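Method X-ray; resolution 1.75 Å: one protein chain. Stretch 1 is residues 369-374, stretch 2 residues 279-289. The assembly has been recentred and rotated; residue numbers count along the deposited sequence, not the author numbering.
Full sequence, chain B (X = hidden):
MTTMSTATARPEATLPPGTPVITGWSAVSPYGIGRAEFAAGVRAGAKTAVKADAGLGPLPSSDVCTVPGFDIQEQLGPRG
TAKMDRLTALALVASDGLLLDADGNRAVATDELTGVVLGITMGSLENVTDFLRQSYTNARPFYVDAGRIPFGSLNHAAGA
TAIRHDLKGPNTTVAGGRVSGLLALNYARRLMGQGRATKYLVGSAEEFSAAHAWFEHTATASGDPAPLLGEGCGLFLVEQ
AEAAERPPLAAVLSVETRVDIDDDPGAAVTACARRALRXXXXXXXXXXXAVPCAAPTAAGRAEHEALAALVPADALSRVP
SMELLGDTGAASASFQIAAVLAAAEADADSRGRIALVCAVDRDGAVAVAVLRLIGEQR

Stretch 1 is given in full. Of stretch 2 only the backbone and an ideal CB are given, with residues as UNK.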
# COMPACT_ATOMS: atom_id res chain seq x y z
N ALA B 369 -17.99 -5.27 4.47
CA ALA B 369 -18.64 -4.73 3.31
C ALA B 369 -20.07 -5.25 3.24
O ALA B 369 -20.33 -6.45 3.43
CB ALA B 369 -17.90 -5.04 2.03
N VAL B 370 -20.97 -4.35 2.82
CA VAL B 370 -22.38 -4.70 2.57
C VAL B 370 -22.66 -4.55 1.08
O VAL B 370 -22.34 -3.52 0.47
CB VAL B 370 -23.31 -3.83 3.43
CG1 VAL B 370 -24.78 -4.11 3.16
CG2 VAL B 370 -23.01 -4.01 4.89
N LEU B 371 -23.13 -5.64 0.47
CA LEU B 371 -23.40 -5.67 -0.98
C LEU B 371 -24.89 -5.89 -1.19
O LEU B 371 -25.53 -6.56 -0.40
CB LEU B 371 -22.68 -6.85 -1.62
CG LEU B 371 -21.18 -6.95 -1.32
CD1 LEU B 371 -20.62 -8.21 -1.93
CD2 LEU B 371 -20.44 -5.75 -1.85
N ARG B 372 -25.40 -5.39 -2.31
CA ARG B 372 -26.71 -5.79 -2.75
C ARG B 372 -26.54 -6.62 -4.02
O ARG B 372 -25.92 -6.09 -4.98
CB ARG B 372 -27.55 -4.54 -2.96
CG ARG B 372 -28.76 -4.82 -3.86
CD ARG B 372 -30.10 -4.42 -3.32
NE ARG B 372 -30.15 -3.45 -2.23
CZ ARG B 372 -30.91 -3.60 -1.15
NH1 ARG B 372 -31.55 -4.74 -0.93
NH2 ARG B 372 -31.02 -2.60 -0.29
N LEU B 373 -27.05 -7.86 -3.99
CA LEU B 373 -26.91 -8.78 -5.11
C LEU B 373 -27.92 -8.32 -6.17
O LEU B 373 -29.03 -7.90 -5.83
CB LEU B 373 -27.05 -10.24 -4.66
CG LEU B 373 -26.12 -10.61 -3.51
CD1 LEU B 373 -26.41 -11.99 -2.98
CD2 LEU B 373 -24.67 -10.49 -3.96
N ILE B 374 -27.46 -8.26 -7.42
CA ILE B 374 -28.27 -7.80 -8.51
C ILE B 374 -28.37 -8.99 -9.47
O ILE B 374 -29.18 -9.87 -9.20
CB ILE B 374 -27.70 -6.51 -9.10
CG1 ILE B 374 -27.69 -5.42 -8.02
CG2 ILE B 374 -28.45 -6.06 -10.35
CD1 ILE B 374 -26.90 -4.22 -8.42
N UNK B 279 -24.90 2.46 7.16
CA UNK B 279 -24.47 3.28 6.02
C UNK B 279 -25.04 2.75 4.70
O UNK B 279 -25.25 3.50 3.78
CB UNK B 279 -22.94 3.32 5.95
N UNK B 280 -25.26 1.45 4.62
CA UNK B 280 -25.89 0.85 3.48
C UNK B 280 -27.41 1.13 3.47
O UNK B 280 -28.07 0.87 2.46
CB UNK B 280 -25.61 -0.65 3.47
N UNK B 281 -27.95 1.56 4.61
CA UNK B 281 -29.38 1.80 4.80
C UNK B 281 -30.16 0.50 4.88
O UNK B 281 -31.31 0.42 4.43
CB UNK B 281 -29.93 2.67 3.66
N UNK B 282 -29.56 -0.54 5.45
CA UNK B 282 -30.26 -1.77 5.57
C UNK B 282 -30.21 -2.23 7.01
O UNK B 282 -29.36 -1.86 7.79
CB UNK B 282 -29.68 -2.82 4.63
N UNK B 283 -31.22 -3.03 7.33
CA UNK B 283 -31.38 -3.65 8.62
C UNK B 283 -30.62 -4.98 8.60
O UNK B 283 -30.54 -5.64 7.56
CB UNK B 283 -32.86 -3.85 8.96
N UNK B 284 -30.16 -5.41 9.77
CA UNK B 284 -29.38 -6.63 9.88
C UNK B 284 -30.21 -7.84 9.47
O UNK B 284 -29.68 -8.80 8.95
CB UNK B 284 -28.86 -6.80 11.31
N UNK B 285 -31.52 -7.81 9.77
CA UNK B 285 -32.45 -8.84 9.36
C UNK B 285 -32.53 -9.00 7.85
O UNK B 285 -32.95 -10.00 7.39
CB UNK B 285 -33.84 -8.53 9.92
N UNK B 286 -32.11 -8.00 7.09
CA UNK B 286 -32.17 -8.12 5.63
C UNK B 286 -30.99 -8.93 5.07
O UNK B 286 -30.99 -9.31 3.90
CB UNK B 286 -32.19 -6.73 4.99
N UNK B 287 -29.98 -9.20 5.90
CA UNK B 287 -28.80 -9.89 5.40
C UNK B 287 -29.18 -11.31 5.03
O UNK B 287 -29.69 -12.08 5.83
CB UNK B 287 -27.67 -9.88 6.43
N UNK B 288 -28.89 -11.66 3.77
CA UNK B 288 -29.24 -12.92 3.19
C UNK B 288 -28.04 -13.86 3.18
O UNK B 288 -28.20 -15.08 3.30
CB UNK B 288 -29.78 -12.72 1.77
N UNK B 289 -26.85 -13.27 3.03
CA UNK B 289 -25.61 -14.03 3.10
C UNK B 289 -24.58 -13.23 3.88
O UNK B 289 -24.42 -12.02 3.63
CB UNK B 289 -25.09 -14.37 1.70

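Position 279 lies on the last turn of a helix, with phi/psi of -66/-30, and its ideal CB has nothing of stretch 1 within 5.5 Å. Stretch 1 therefore sets no requirement, and a polar or long side chain would fit as well as a small one. The deposited residue is R279, whose CB, 7.5 Å from V370 CG2, marks its nearest approach to stretch 1; its NH1 bonds elsewhere in the structure.

At position 280 the CA-to-CB bond points toward stretch 1, and the ideal CB already sits 3.6 Å from V370 CG1. That is van der Waals contact at the first side-chain atom, with a methyl group as the partner, so a small apolar residue suits the site best; a longer one would have to turn aside from CG1. The deposited residue is A280, whose CB makes that contact with V370 CG1.

At 281 the backbone leaves the helix with phi/psi of 72/34, in a Schellman motif. The ideal CB points sideways and meets nothing of stretch 1. Positive phi by itself favours glycine, though asparagine can also adopt it; the deposited residue is G281.

Position 282 is extended (-128/155) and points toward stretch 1. The ideal CB is 5.3 Å from V370 CG1 and 5.1 Å from R372 NH2, which leaves room for one further shell of atoms between a methyl and a guanidinium. Valine, isoleucine or threonine could use that space, and an acid could answer the charge. The deposited V282, with chi1 at -54° (m), spans both neighbours: CG2 lies 4.1 Å from V370 CG1, and CG1 lies 3.7 Å from R372 NH2, an apolar approach to the guanidinium.

Positions 283, 284 and 285 are out of reach of stretch 1, so local geometry is the better guide. A 3-10 segment starts at 284, and a polar residue just before it could accept a bond from a free amide. D283 does so: its OD2 accepts from the backbone N of residue 285 at 3.1 Å. At 284 (phi/psi -64/-35) and 285 (-60/-19), the latter with room for a CB, many residues would do; they are A284 and G285.

Position 286 points toward stretch 1, but its ideal CB has no neighbour there within 5.5 Å, so only a longer side chain could approach R372. An acid or amide would suit the positive charge. E286 places OE2 4.4 Å from R372 NH1, near the guanidinium plane at its edge: opposite charges close together, yet beyond a salt bridge. Its OE1 accepts from D283 N at 3.0 Å.

Position 287 points sideways, its ideal CB has nothing of stretch 1 within 5.5 Å, and many residues would serve; it is V287.

Position 288 points toward stretch 1, but its ideal CB also has nothing there within 5.5 Å, so a long apolar or aromatic group is needed to reach L373. W288 (chi1 173°, t) reaches it, bringing CZ3 to 3.4 Å from L373 CD1.

At 289 CA-to-CB points toward stretch 1, but the ideal CB is 5.4 Å from L373 CD1, so small or medium apolar residues are plausible; A289 makes no contact.

Stretch 2 (279-289) RAGVDAGEVWA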
# COMPACT_ATOMS: atom_id res chain seq x y z
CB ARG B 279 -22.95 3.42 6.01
CG ARG B 279 -22.42 4.34 7.11
CD ARG B 279 -21.11 5.03 6.76
NE ARG B 279 -21.25 6.43 6.38
CZ ARG B 279 -20.32 7.13 5.73
NH1 ARG B 279 -19.24 6.53 5.24
NH2 ARG B 279 -20.45 8.44 5.57
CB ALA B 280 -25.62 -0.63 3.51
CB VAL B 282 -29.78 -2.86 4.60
CG1 VAL B 282 -29.81 -2.35 3.17
CG2 VAL B 282 -28.41 -3.39 4.97
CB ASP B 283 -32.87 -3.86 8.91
CG ASP B 283 -33.11 -4.15 10.37
OD1 ASP B 283 -33.17 -3.18 11.15
OD2 ASP B 283 -33.18 -5.37 10.72
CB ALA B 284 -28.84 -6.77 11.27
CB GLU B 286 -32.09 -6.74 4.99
CG GLU B 286 -33.29 -5.85 5.25
CD GLU B 286 -33.10 -4.55 4.48
OE1 GLU B 286 -33.16 -3.47 5.11
OE2 GLU B 286 -32.85 -4.64 3.26
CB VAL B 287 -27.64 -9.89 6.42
CG1 VAL B 287 -26.48 -10.70 5.87
CG2 VAL B 287 -27.25 -8.48 6.77
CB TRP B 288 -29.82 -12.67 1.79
CG TRP B 288 -30.12 -13.87 0.96
CD1 TRP B 288 -31.26 -14.62 0.94
CD2 TRP B 288 -29.25 -14.44 -0.03
NE1 TRP B 288 -31.15 -15.63 0.02
CE2 TRP B 288 -29.93 -15.55 -0.58
CE3 TRP B 288 -27.97 -14.12 -0.50
CZ2 TRP B 288 -29.36 -16.33 -1.59
CZ3 TRP B 288 -27.40 -14.91 -1.47
CH2 TRP B 288 -28.10 -16.00 -2.01
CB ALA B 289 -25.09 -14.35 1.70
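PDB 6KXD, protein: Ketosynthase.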